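Local coordinates for protein telomerase reverse transcriptase (Takifugu rubripes, PDB 4LMO) that extends chromosome ends as the catalytic subunit of telomerase, a reverse transcriptase copying an RNA template, and is represented here by its RNA-binding domain, at residues Asn71-Pro74 and Leu75-Leu79; Arg234-Gln238 and Glu239-Lys243. All blocks are in the same frame, centred on the assembly; numbering follows the deposited sequence.

Contact 1: residues Asn71-Pro74 and Leu75-Leu79; sequences NMVP and LFSQL
The hydroxyl of S77 turns back on V73 in the first turn of helix 73-85. This turn starts just after residues 65-70, which by similarity probably contact the RNA template. S77 OG lies 2.7 Å from V73 O and donates to it. It reaches the carbonyl from above its plane, 49° out of it. The chi1 of -60° sets OG beside the serine's own backbone N, which lets both groups address one oxygen. The amide N of S77 bonds V73 O at 2.8 Å, nearly along the C=O axis. V73 CG1 lies alongside S77 OG, 3.7 Å away. With alanine in place of S77, V73 O would probably lose its second donor and keep the backbone bond alone.

A chi1 of -77° sets F76 CG beside its backbone N and brings the ring edge to M72 O, which lies in the ring plane. M72 CB meets F76 CD2 and CE2, both at 3.9 Å. M72 O also accepts from F76 N at 3.1 Å, with a weak bond from L75 N. The ring also meets L43, I44 and L138. Q78 N bonds P74 O at 3.0 Å. P74 has no N-H, and this costs little in a first turn, where an N-H usually has no earlier carbonyl of the same helix to bond.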
# COMPACT_ATOMS: atom_id res chain seq x y z
N ASN A 71 -6.88 14.37 17.22
CA ASN A 71 -5.99 13.65 18.12
C ASN A 71 -5.19 12.54 17.44
O ASN A 71 -4.20 12.05 18.00
CB ASN A 71 -6.76 13.12 19.33
CG ASN A 71 -7.24 14.23 20.25
OD1 ASN A 71 -8.35 14.17 20.78
ND2 ASN A 71 -6.40 15.25 20.45
N MET A 72 -5.60 12.16 16.24
CA MET A 72 -4.92 11.12 15.46
C MET A 72 -3.74 11.67 14.66
O MET A 72 -2.91 10.90 14.17
CB MET A 72 -5.90 10.43 14.50
CG MET A 72 -7.16 9.86 15.14
SD MET A 72 -8.27 9.22 13.87
CE MET A 72 -9.76 8.93 14.83
N VAL A 73 -3.68 12.99 14.52
CA VAL A 73 -2.63 13.66 13.73
C VAL A 73 -1.21 13.18 14.04
O VAL A 73 -0.47 12.82 13.12
CB VAL A 73 -2.73 15.21 13.80
CG1 VAL A 73 -1.52 15.87 13.16
CG2 VAL A 73 -4.01 15.70 13.13
N PRO A 74 -0.81 13.15 15.34
CA PRO A 74 0.54 12.72 15.69
C PRO A 74 0.88 11.30 15.22
O PRO A 74 2.01 11.05 14.78
CB PRO A 74 0.55 12.79 17.22
CG PRO A 74 -0.48 13.81 17.55
CD PRO A 74 -1.56 13.59 16.54
N LEU A 75 -0.09 10.39 15.32
CA LEU A 75 0.10 9.00 14.91
C LEU A 75 0.27 8.84 13.41
O LEU A 75 1.09 8.04 12.95
CB LEU A 75 -1.07 8.14 15.38
CG LEU A 75 -0.97 7.56 16.79
CD1 LEU A 75 -2.21 6.75 17.11
CD2 LEU A 75 0.29 6.71 16.91
N PHE A 76 -0.51 9.60 12.65
CA PHE A 76 -0.45 9.53 11.20
C PHE A 76 0.74 10.32 10.65
O PHE A 76 1.27 9.98 9.59
CB PHE A 76 -1.78 9.98 10.58
CG PHE A 76 -2.86 8.93 10.66
CD1 PHE A 76 -3.06 8.04 9.61
CD2 PHE A 76 -3.67 8.82 11.79
CE1 PHE A 76 -4.05 7.07 9.68
CE2 PHE A 76 -4.66 7.85 11.86
CZ PHE A 76 -4.85 6.97 10.81
N SER A 77 1.16 11.35 11.38
CA SER A 77 2.41 12.05 11.09
C SER A 77 3.58 11.09 11.28
O SER A 77 4.52 11.08 10.47
CB SER A 77 2.59 13.26 12.02
OG SER A 77 1.53 14.18 11.87
N GLN A 78 3.51 10.29 12.34
CA GLN A 78 4.49 9.25 12.63
C GLN A 78 4.56 8.22 11.50
O GLN A 78 5.65 7.85 11.06
CB GLN A 78 4.15 8.57 13.96
CG GLN A 78 5.24 7.64 14.50
CD GLN A 78 4.76 6.79 15.67
OE1 GLN A 78 5.31 5.72 15.92
NE2 GLN A 78 3.75 7.27 16.38
N LEU A 79 3.39 7.78 11.05
CA LEU A 79 3.27 6.83 9.94
C LEU A 79 3.98 7.34 8.68
O LEU A 79 4.74 6.60 8.05
CB LEU A 79 1.79 6.55 9.64
CG LEU A 79 1.39 5.47 8.62
CD1 LEU A 79 -0.04 5.00 8.87
CD2 LEU A 79 1.55 5.94 7.18
O HOH W 1 -1.89 10.44 17.78

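Contact 2: residues Arg234-Gln238 and Glu239-Lys243; sequences RFYRQ and EVWAK
Strand 234-237 runs at 91° to the axis of helix 239-243, so the chain turns a right angle between them. This is the strand-to-helix turn that follows the two-stranded antiparallel hairpin of 221-224 and 234-237, in the telomerase RNA-binding domain. R237 is the N-cap residue. Its carbonyl O takes W241 N at 3.0 Å, in the carbonyl plane, and a weaker bond from V240 N. Q238 O then receives A242 N at 2.8 Å.

On one side of the turn, Y236 and W241 meet obliquely. Their six-membered rings are 5.7 Å apart between centroids, with planes at 45°. The nearest atoms are Y236 CD2 and W241 CE3, 3.8 Å apart. W241 also stacks on Y222 of the partner strand, while Y236 OH is hydrogen-bonded to L113 O. V240 CG2 packs on R237 CB at 3.8 Å.

The R237 chain bends at chi2 and chi3, which folds its guanidinium back toward E239. The carboxylate plane is turned 70° from the guanidinium plane. The salt bridge is long, and its two bonds, R237 NE to E239 OE1 and R237 NH2 to E239 OE2, are both weak. NH1 has a firmer partner in C96 O, the backbone of a disulfide cysteine. E239 OE2 lies at the guanidinium edge, 3.4 Å from R237 NH2. A water accepts from R237 NE at 2.9 Å and donates to E239 OE1.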
# COMPACT_ATOMS: atom_id res chain seq x y z
N ARG A 234 1.85 -14.63 -12.35
CA ARG A 234 3.24 -14.42 -11.97
C ARG A 234 3.51 -12.95 -11.64
O ARG A 234 3.15 -12.06 -12.41
CB ARG A 234 4.18 -14.87 -13.09
CG ARG A 234 4.31 -16.37 -13.26
CD ARG A 234 5.26 -16.72 -14.39
NE ARG A 234 5.51 -18.16 -14.49
CZ ARG A 234 6.35 -18.72 -15.36
NH1 ARG A 234 7.05 -17.98 -16.20
NH2 ARG A 234 6.50 -20.04 -15.37
N PHE A 235 4.13 -12.70 -10.49
CA PHE A 235 4.55 -11.36 -10.09
C PHE A 235 6.03 -11.15 -10.40
O PHE A 235 6.89 -11.82 -9.84
CB PHE A 235 4.36 -11.15 -8.59
CG PHE A 235 2.92 -11.13 -8.15
CD1 PHE A 235 2.34 -12.26 -7.61
CD2 PHE A 235 2.17 -9.96 -8.25
CE1 PHE A 235 1.02 -12.25 -7.19
CE2 PHE A 235 0.85 -9.94 -7.83
CZ PHE A 235 0.27 -11.08 -7.30
N TYR A 236 6.33 -10.20 -11.29
CA TYR A 236 7.71 -9.82 -11.54
C TYR A 236 8.02 -8.49 -10.85
O TYR A 236 7.23 -7.55 -10.95
CB TYR A 236 7.98 -9.68 -13.05
CG TYR A 236 8.03 -10.98 -13.81
CD1 TYR A 236 9.24 -11.64 -14.02
CD2 TYR A 236 6.87 -11.55 -14.33
CE1 TYR A 236 9.30 -12.83 -14.73
CE2 TYR A 236 6.91 -12.74 -15.04
CZ TYR A 236 8.13 -13.38 -15.23
OH TYR A 236 8.16 -14.56 -15.93
N ARG A 237 9.16 -8.42 -10.17
CA ARG A 237 9.71 -7.14 -9.73
C ARG A 237 9.74 -6.25 -10.97
O ARG A 237 10.19 -6.68 -12.03
CB ARG A 237 11.13 -7.31 -9.19
CG ARG A 237 11.24 -8.05 -7.86
CD ARG A 237 11.17 -7.11 -6.67
NE ARG A 237 12.13 -6.01 -6.77
CZ ARG A 237 13.32 -5.97 -6.19
NH1 ARG A 237 13.74 -6.97 -5.43
NH2 ARG A 237 14.10 -4.91 -6.36
N GLN A 238 9.25 -5.01 -10.84
CA GLN A 238 9.07 -4.14 -12.00
C GLN A 238 10.38 -3.92 -12.79
O GLN A 238 10.34 -3.68 -13.99
CB GLN A 238 8.39 -2.82 -11.63
CG GLN A 238 9.26 -1.57 -11.71
CD GLN A 238 9.87 -1.18 -10.38
OE1 GLN A 238 9.32 -1.48 -9.32
NE2 GLN A 238 11.01 -0.50 -10.44
N GLU A 239 11.51 -4.02 -12.09
CA GLU A 239 12.83 -3.92 -12.72
C GLU A 239 13.08 -5.07 -13.69
O GLU A 239 13.59 -4.86 -14.79
CB GLU A 239 13.95 -3.89 -11.67
CG GLU A 239 13.92 -2.69 -10.73
CD GLU A 239 13.12 -2.94 -9.46
OE1 GLU A 239 12.22 -3.81 -9.46
OE2 GLU A 239 13.40 -2.26 -8.45
N VAL A 240 12.71 -6.28 -13.28
CA VAL A 240 12.85 -7.47 -14.12
C VAL A 240 11.85 -7.40 -15.28
O VAL A 240 12.15 -7.83 -16.40
CB VAL A 240 12.65 -8.79 -13.34
CG1 VAL A 240 13.24 -9.96 -14.12
CG2 VAL A 240 13.29 -8.71 -11.96
N TRP A 241 10.67 -6.85 -15.01
CA TRP A 241 9.65 -6.67 -16.04
C TRP A 241 10.08 -5.67 -17.07
O TRP A 241 9.89 -5.88 -18.27
CB TRP A 241 8.30 -6.29 -15.44
CG TRP A 241 7.21 -6.27 -16.48
CD1 TRP A 241 6.61 -5.15 -17.06
CD2 TRP A 241 6.59 -7.42 -17.14
NE1 TRP A 241 5.67 -5.53 -17.99
CE2 TRP A 241 5.61 -6.88 -18.09
CE3 TRP A 241 6.73 -8.81 -17.03
CZ2 TRP A 241 4.82 -7.70 -18.88
CZ3 TRP A 241 5.93 -9.62 -17.84
CH2 TRP A 241 5.00 -9.08 -18.74
N ALA A 242 10.68 -4.57 -16.62
CA ALA A 242 11.24 -3.55 -17.52
C ALA A 242 12.35 -4.13 -18.40
O ALA A 242 12.49 -3.72 -19.56
CB ALA A 242 11.74 -2.36 -16.72
N LYS A 243 13.13 -5.06 -17.86
CA LYS A 243 14.16 -5.77 -18.62
C LYS A 243 13.56 -6.71 -19.67
O LYS A 243 14.04 -6.78 -20.80
CB LYS A 243 15.09 -6.55 -17.67
CG LYS A 243 16.34 -7.14 -18.33
CD LYS A 243 17.60 -6.35 -17.99
CE LYS A 243 17.81 -5.14 -18.90
NZ LYS A 243 19.18 -4.57 -18.76
O HOH W 2 10.53 -3.62 -7.26

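How the contacts relate
From the N terminus, the chain passes helix 40-48 and reaches contact 1, where the first turn of helix 73-85 forms. It then runs through the C96-C117 disulfide region, helix 136-139 and the long helix 191-220 before contact 2. There the second strand of the last hairpin passes into helix 238-251. The two are in series and neither nests nor crosses. Each is local and closes no long loop. Contacts 1 and 2 lie on opposite sides of the chain's centre. The centres of contacts 1 and 2 are about 34 Å apart. The nearest atoms of contacts 1 and 2 are about 20 Å apart. Through V73, L75, F76 and L79, the start of helix 73-85 ties helix 40-48 to helix 136-139. Contact 2 joins the hairpin to helices 88-93 and 109-112.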